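Side-chain contacts in peptide synthetase, module 7 (Actinoplanes teichomyceticus, PDB 4TX3), which belongs to the condensation-domain family of nonribosomal peptide synthetases and probably helps recruit the oxygenases that crosslink the precursor peptide of a glycopeptide antibiotic: residues Glu255-Asp260 against Arg326-Val331; Leu264-Leu269 against Val310-Ser315. All coordinates share one frame; numbering follows the deposited sequence.

Interaction 1. Residues Glu255-Asp260 against Arg326-Val331; sequences ESAGAD and RVQEAV
In the loop that joins helix 244-255 to helix 261-278, A257, G258 and A259 meet a single side chain, Q328, projecting from helix 320-334. The interhelix loop of this condensation-family domain is thus covered in part by a glutamine from a helix that comes later in the chain. The backbones come nearest at A259 and Q328, with 6.4 Å between their CA atoms. Q328 spans this separation because CG stands anti to the backbone N (chi1 173°) and the chain continues extended (chi2 179°), which carries the terminal amide out to the loop. Its two ends serve different neighbours. OE1 of Q328 rests on the methyl group of A259, 3.4 Å from CB, while NE2 of Q328 lies 3.6 Å from CA of G258. OE1 of Q328 also comes to 3.5 Å from N of A259, yet no hydrogen bond is made there. A257 contributes a looser touch at the margin, its CB 4.4 Å from OE1 of Q328. A259 is buried, whereas A257 and G258 are exposed, and Q328 also packs on Q263 of helix 261-278. Were Q328 replaced by an alanine, the A259 methyl and the G258 backbone would probably lose the amide that covers them, opening a gap between loop and helix. Since the amide meets the loop without a hydrogen bond, the contact probably depends chiefly on its reach, with at most a weak polar contribution, and no hydrogen bond across the contact fixes which end is oxygen.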
loop_
_atom_site.group_PDB
_atom_site.type_symbol
_atom_site.label_atom_id
_atom_site.label_comp_id
_atom_site.label_asym_id
_atom_site.label_seq_id
_atom_site.Cartn_x
_atom_site.Cartn_y
_atom_site.Cartn_z
ATOM N N GLU B 255 16.502 2.322 -20.852
ATOM C CA GLU B 255 17.050 3.570 -20.354
ATOM C C GLU B 255 17.827 4.302 -21.468
ATOM O O GLU B 255 17.978 5.527 -21.420
ATOM C CB GLU B 255 17.882 3.294 -19.091
ATOM C CG GLU B 255 19.036 4.235 -18.811
ATOM C CD GLU B 255 19.767 3.876 -17.523
ATOM O OE1 GLU B 255 19.807 2.676 -17.167
ATOM O OE2 GLU B 255 20.296 4.797 -16.864
ATOM N N SER B 256 18.260 3.565 -22.493
ATOM C CA SER B 256 18.558 4.189 -23.787
ATOM C C SER B 256 17.204 4.557 -24.408
ATOM O O SER B 256 16.403 3.669 -24.715
ATOM C CB SER B 256 19.371 3.258 -24.700
ATOM O OG SER B 256 18.542 2.471 -25.545
ATOM N N ALA B 257 16.970 5.859 -24.589
ATOM C CA ALA B 257 15.621 6.453 -24.704
ATOM C C ALA B 257 14.869 6.311 -23.366
ATOM O O ALA B 257 15.439 5.859 -22.369
ATOM C CB ALA B 257 14.817 5.842 -25.849
ATOM N N GLY B 258 13.601 6.707 -23.328
ATOM C CA GLY B 258 12.937 6.869 -22.046
ATOM C C GLY B 258 11.882 5.841 -21.713
ATOM O O GLY B 258 11.183 5.974 -20.711
ATOM N N ALA B 259 11.774 4.803 -22.533
ATOM C CA ALA B 259 10.611 3.925 -22.475
ATOM C C ALA B 259 10.705 2.847 -21.402
ATOM O O ALA B 259 11.673 2.095 -21.331
ATOM C CB ALA B 259 10.381 3.284 -23.830
ATOM N N ASP B 260 9.667 2.758 -20.586
ATOM C CA ASP B 260 9.580 1.706 -19.586
ATOM C C ASP B 260 9.141 0.385 -20.214
ATOM O O ASP B 260 8.736 0.328 -21.379
ATOM C CB ASP B 260 8.612 2.120 -18.473
ATOM C CG ASP B 260 7.255 2.526 -19.014
ATOM O OD1 ASP B 260 7.175 2.884 -20.219
ATOM O OD2 ASP B 260 6.268 2.487 -18.244
ATOM N N ARG B 326 7.810 5.300 -31.600
ATOM C CA ARG B 326 6.449 5.648 -32.055
ATOM C C ARG B 326 5.396 5.389 -30.972
ATOM O O ARG B 326 4.465 6.182 -30.797
ATOM C CB ARG B 326 6.067 4.873 -33.317
ATOM C CG ARG B 326 6.768 5.325 -34.560
ATOM C CD ARG B 326 6.391 4.484 -35.766
ATOM N NE ARG B 326 7.442 4.548 -36.781
ATOM C CZ ARG B 326 7.442 3.856 -37.918
ATOM N NH1 ARG B 326 6.439 3.031 -38.220
ATOM N NH2 ARG B 326 8.453 3.997 -38.760
ATOM N N VAL B 327 5.542 4.266 -30.268
ATOM C CA VAL B 327 4.657 3.924 -29.160
ATOM C C VAL B 327 4.773 4.984 -28.077
ATOM O O VAL B 327 3.774 5.524 -27.604
ATOM C CB VAL B 327 4.995 2.524 -28.570
ATOM C CG1 VAL B 327 4.424 2.353 -27.149
ATOM C CG2 VAL B 327 4.521 1.421 -29.506
ATOM N N GLN B 328 6.011 5.294 -27.715
ATOM C CA GLN B 328 6.291 6.181 -26.607
ATOM C C GLN B 328 5.798 7.582 -26.917
ATOM O O GLN B 328 5.255 8.265 -26.050
ATOM C CB GLN B 328 7.787 6.171 -26.301
ATOM C CG GLN B 328 8.238 7.192 -25.275
ATOM C CD GLN B 328 9.737 7.101 -24.998
ATOM O OE1 GLN B 328 10.422 6.193 -25.502
ATOM N NE2 GLN B 328 10.254 8.038 -24.196
ATOM N N GLU B 329 5.965 8.009 -28.159
ATOM C CA GLU B 329 5.449 9.306 -28.548
ATOM C C GLU B 329 3.919 9.334 -28.467
ATOM O O GLU B 329 3.348 10.251 -27.879
ATOM C CB GLU B 329 5.907 9.668 -29.952
ATOM C CG GLU B 329 5.333 10.968 -30.417
ATOM C CD GLU B 329 6.015 11.479 -31.660
ATOM O OE1 GLU B 329 5.452 11.278 -32.762
ATOM O OE2 GLU B 329 7.109 12.078 -31.535
ATOM N N ALA B 330 3.270 8.322 -29.042
ATOM C CA ALA B 330 1.814 8.205 -29.006
ATOM C C ALA B 330 1.256 8.150 -27.582
ATOM O O ALA B 330 0.258 8.801 -27.283
ATOM C CB ALA B 330 1.370 6.977 -29.787
ATOM N N VAL B 331 1.891 7.374 -26.706
ATOM C CA VAL B 331 1.393 7.217 -25.347
ATOM C C VAL B 331 1.501 8.527 -24.575
ATOM O O VAL B 331 0.531 8.969 -23.957
ATOM C CB VAL B 331 2.148 6.106 -24.586
ATOM C CG1 VAL B 331 1.767 6.099 -23.113
ATOM C CG2 VAL B 331 1.867 4.758 -25.210
#

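Interaction 2. Residues Leu264-Leu269 against Val310-Ser315; sequences LVQAAL and VRTDLS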
loop_
_atom_site.group_PDB
_atom_site.type_symbol
_atom_site.label_atom_id
_atom_site.label_comp_id
_atom_site.label_asym_id
_atom_site.label_seq_id
_atom_site.Cartn_x
_atom_site.Cartn_y
_atom_site.Cartn_z
ATOM N N LEU B 264 7.803 -1.181 -24.104
ATOM C CA LEU B 264 8.646 -2.093 -24.872
ATOM C C LEU B 264 7.870 -3.311 -25.328
ATOM O O LEU B 264 7.987 -3.736 -26.478
ATOM C CB LEU B 264 9.853 -2.547 -24.054
ATOM C CG LEU B 264 10.911 -1.501 -23.710
ATOM C CD1 LEU B 264 12.121 -2.179 -23.140
ATOM C CD2 LEU B 264 11.298 -0.711 -24.913
ATOM N N VAL B 265 7.088 -3.877 -24.415
ATOM C CA VAL B 265 6.287 -5.064 -24.706
ATOM C C VAL B 265 5.151 -4.690 -25.660
ATOM O O VAL B 265 4.770 -5.464 -26.542
ATOM C CB VAL B 265 5.720 -5.697 -23.400
ATOM C CG1 VAL B 265 4.812 -6.864 -23.713
ATOM C CG2 VAL B 265 6.867 -6.137 -22.477
ATOM N N GLN B 266 4.616 -3.488 -25.498
ATOM C CA GLN B 266 3.586 -3.035 -26.419
ATOM C C GLN B 266 4.142 -2.935 -27.837
ATOM O O GLN B 266 3.468 -3.297 -28.806
ATOM C CB GLN B 266 3.019 -1.700 -25.972
ATOM C CG GLN B 266 1.921 -1.209 -26.855
ATOM C CD GLN B 266 1.314 0.051 -26.313
ATOM O OE1 GLN B 266 1.563 0.411 -25.161
ATOM N NE2 GLN B 266 0.519 0.748 -27.140
ATOM N N ALA B 267 5.383 -2.464 -27.953
ATOM C CA ALA B 267 6.045 -2.399 -29.256
ATOM C C ALA B 267 6.154 -3.792 -29.859
ATOM O O ALA B 267 5.686 -4.045 -30.972
ATOM C CB ALA B 267 7.413 -1.773 -29.124
ATOM N N ALA B 268 6.764 -4.697 -29.097
ATOM C CA ALA B 268 7.003 -6.059 -29.542
ATOM C C ALA B 268 5.719 -6.765 -30.001
ATOM O O ALA B 268 5.690 -7.388 -31.067
ATOM C CB ALA B 268 7.678 -6.849 -28.422
ATOM N N LEU B 269 4.662 -6.658 -29.198
ATOM C CA LEU B 269 3.364 -7.238 -29.547
ATOM C C LEU B 269 2.804 -6.648 -30.851
ATOM O O LEU B 269 2.226 -7.376 -31.675
ATOM C CB LEU B 269 2.358 -7.029 -28.411
ATOM C CG LEU B 269 0.918 -7.481 -28.685
ATOM C CD1 LEU B 269 0.817 -8.973 -28.906
ATOM C CD2 LEU B 269 -0.008 -7.044 -27.561
ATOM N N VAL B 310 -4.201 2.893 -27.670
ATOM C CA VAL B 310 -3.111 3.600 -28.322
ATOM C C VAL B 310 -2.929 3.061 -29.727
ATOM O O VAL B 310 -2.799 1.853 -29.945
ATOM C CB VAL B 310 -1.800 3.504 -27.518
ATOM C CG1 VAL B 310 -0.639 4.075 -28.324
ATOM C CG2 VAL B 310 -1.957 4.259 -26.189
ATOM N N ARG B 311 -2.976 3.974 -30.687
ATOM C CA ARG B 311 -2.871 3.605 -32.078
ATOM C C ARG B 311 -1.411 3.656 -32.476
ATOM O O ARG B 311 -0.704 4.610 -32.150
ATOM C CB ARG B 311 -3.711 4.537 -32.943
ATOM C CG ARG B 311 -3.746 4.183 -34.402
ATOM C CD ARG B 311 -4.482 5.268 -35.161
ATOM N NE ARG B 311 -4.736 4.894 -36.543
ATOM C CZ ARG B 311 -5.611 5.509 -37.327
ATOM N NH1 ARG B 311 -6.313 6.531 -36.855
ATOM N NH2 ARG B 311 -5.795 5.099 -38.574
ATOM N N THR B 312 -0.945 2.627 -33.170
ATOM C CA THR B 312 0.455 2.600 -33.547
ATOM C C THR B 312 0.567 2.372 -35.039
ATOM O O THR B 312 -0.166 1.570 -35.598
ATOM C CB THR B 312 1.224 1.517 -32.752
ATOM O OG1 THR B 312 1.226 1.880 -31.362
ATOM C CG2 THR B 312 2.659 1.420 -33.219
ATOM N N ASP B 313 1.459 3.118 -35.683
ATOM C CA ASP B 313 1.694 2.981 -37.113
ATOM C C ASP B 313 2.988 2.219 -37.378
ATOM O O ASP B 313 4.063 2.690 -37.023
ATOM C CB ASP B 313 1.734 4.359 -37.773
ATOM C CG ASP B 313 2.151 4.307 -39.248
ATOM O OD1 ASP B 313 2.070 3.236 -39.890
ATOM O OD2 ASP B 313 2.547 5.367 -39.776
ATOM N N LEU B 314 2.879 1.062 -38.031
ATOM C CA LEU B 314 4.032 0.179 -38.237
ATOM C C LEU B 314 4.504 0.085 -39.686
ATOM O O LEU B 314 5.143 -0.895 -40.067
ATOM C CB LEU B 314 3.716 -1.226 -37.727
ATOM C CG LEU B 314 3.401 -1.222 -36.233
ATOM C CD1 LEU B 314 1.928 -1.549 -36.008
ATOM C CD2 LEU B 314 4.301 -2.176 -35.483
ATOM N N SER B 315 4.211 1.100 -40.487
ATOM C CA SER B 315 4.647 1.092 -41.877
ATOM C C SER B 315 6.153 1.326 -41.999
ATOM O O SER B 315 6.783 1.831 -41.070
ATOM C CB SER B 315 3.878 2.146 -42.690
ATOM O OG SER B 315 4.076 3.450 -42.171
HETATM O O HOH W 1 -0.196 0.377 -29.670
#
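Two kinds of contact join Q266 to V310 and T312: direct packing against the valine and a bridge through a water. The packing is made by one end of the glutamine amide, since NE2 of Q266 sits 3.6 Å from CB of V310 and 3.7 Å from CG1 of V310. The two side chains cross at about a right angle, so that the glutamine meets the valine with its end and not along its length. Q266 gets there with CG anti to its own backbone nitrogen (chi1 -178°) and the rest of the chain straight, pointing out from helix 261-278.

The polar part belongs to the water. It accepts a hydrogen bond from NE2 of Q266 at 2.7 Å and donates one to O of V310 at 3.0 Å. A third bond, 2.7 Å long, ties it to OG1 of T312. No direct hydrogen bond links helix to strand, and this shared molecule lets the amide nitrogen reach a backbone carbonyl and a hydroxyl together. The fold element is a helix packed on a two-stranded antiparallel sheet, 281-288 with 306-313, in a condensation-family domain. V310 and T312 face the helix; R311 between them turns away and forms a salt bridge with D281.

Beyond the water, the strand end is closed by side-chain bonds of its own. OD1 of D313 accepts from N of S315 at 3.1 Å, an Asx turn, with the donor 49° above the carboxylate plane. From the same face OG of S315 adds a second bond to OD1 of D313, 3.0 Å long.

In the fold
The centres of the two contacts lie 11 Å apart, and helix 320-334 connects them: it follows strand 306-313 in the chain and brings the first two residues of interaction 1's helical segment against interaction 2. NH1 of R326 reaches back to O of D313 at 2.7 Å and, at 3.1 Å, to O of S315, both probable hydrogen bonds that tie the helix to the turn ending the strand. One residue on, CG2 of V327 packs 3.8 Å from OG1 of T312, the hydroxyl that also holds the bridging water, and V327 touches Q266 too. Both contacts thus help join helix 261-278, with its leading loop, to the strand and helix that come later.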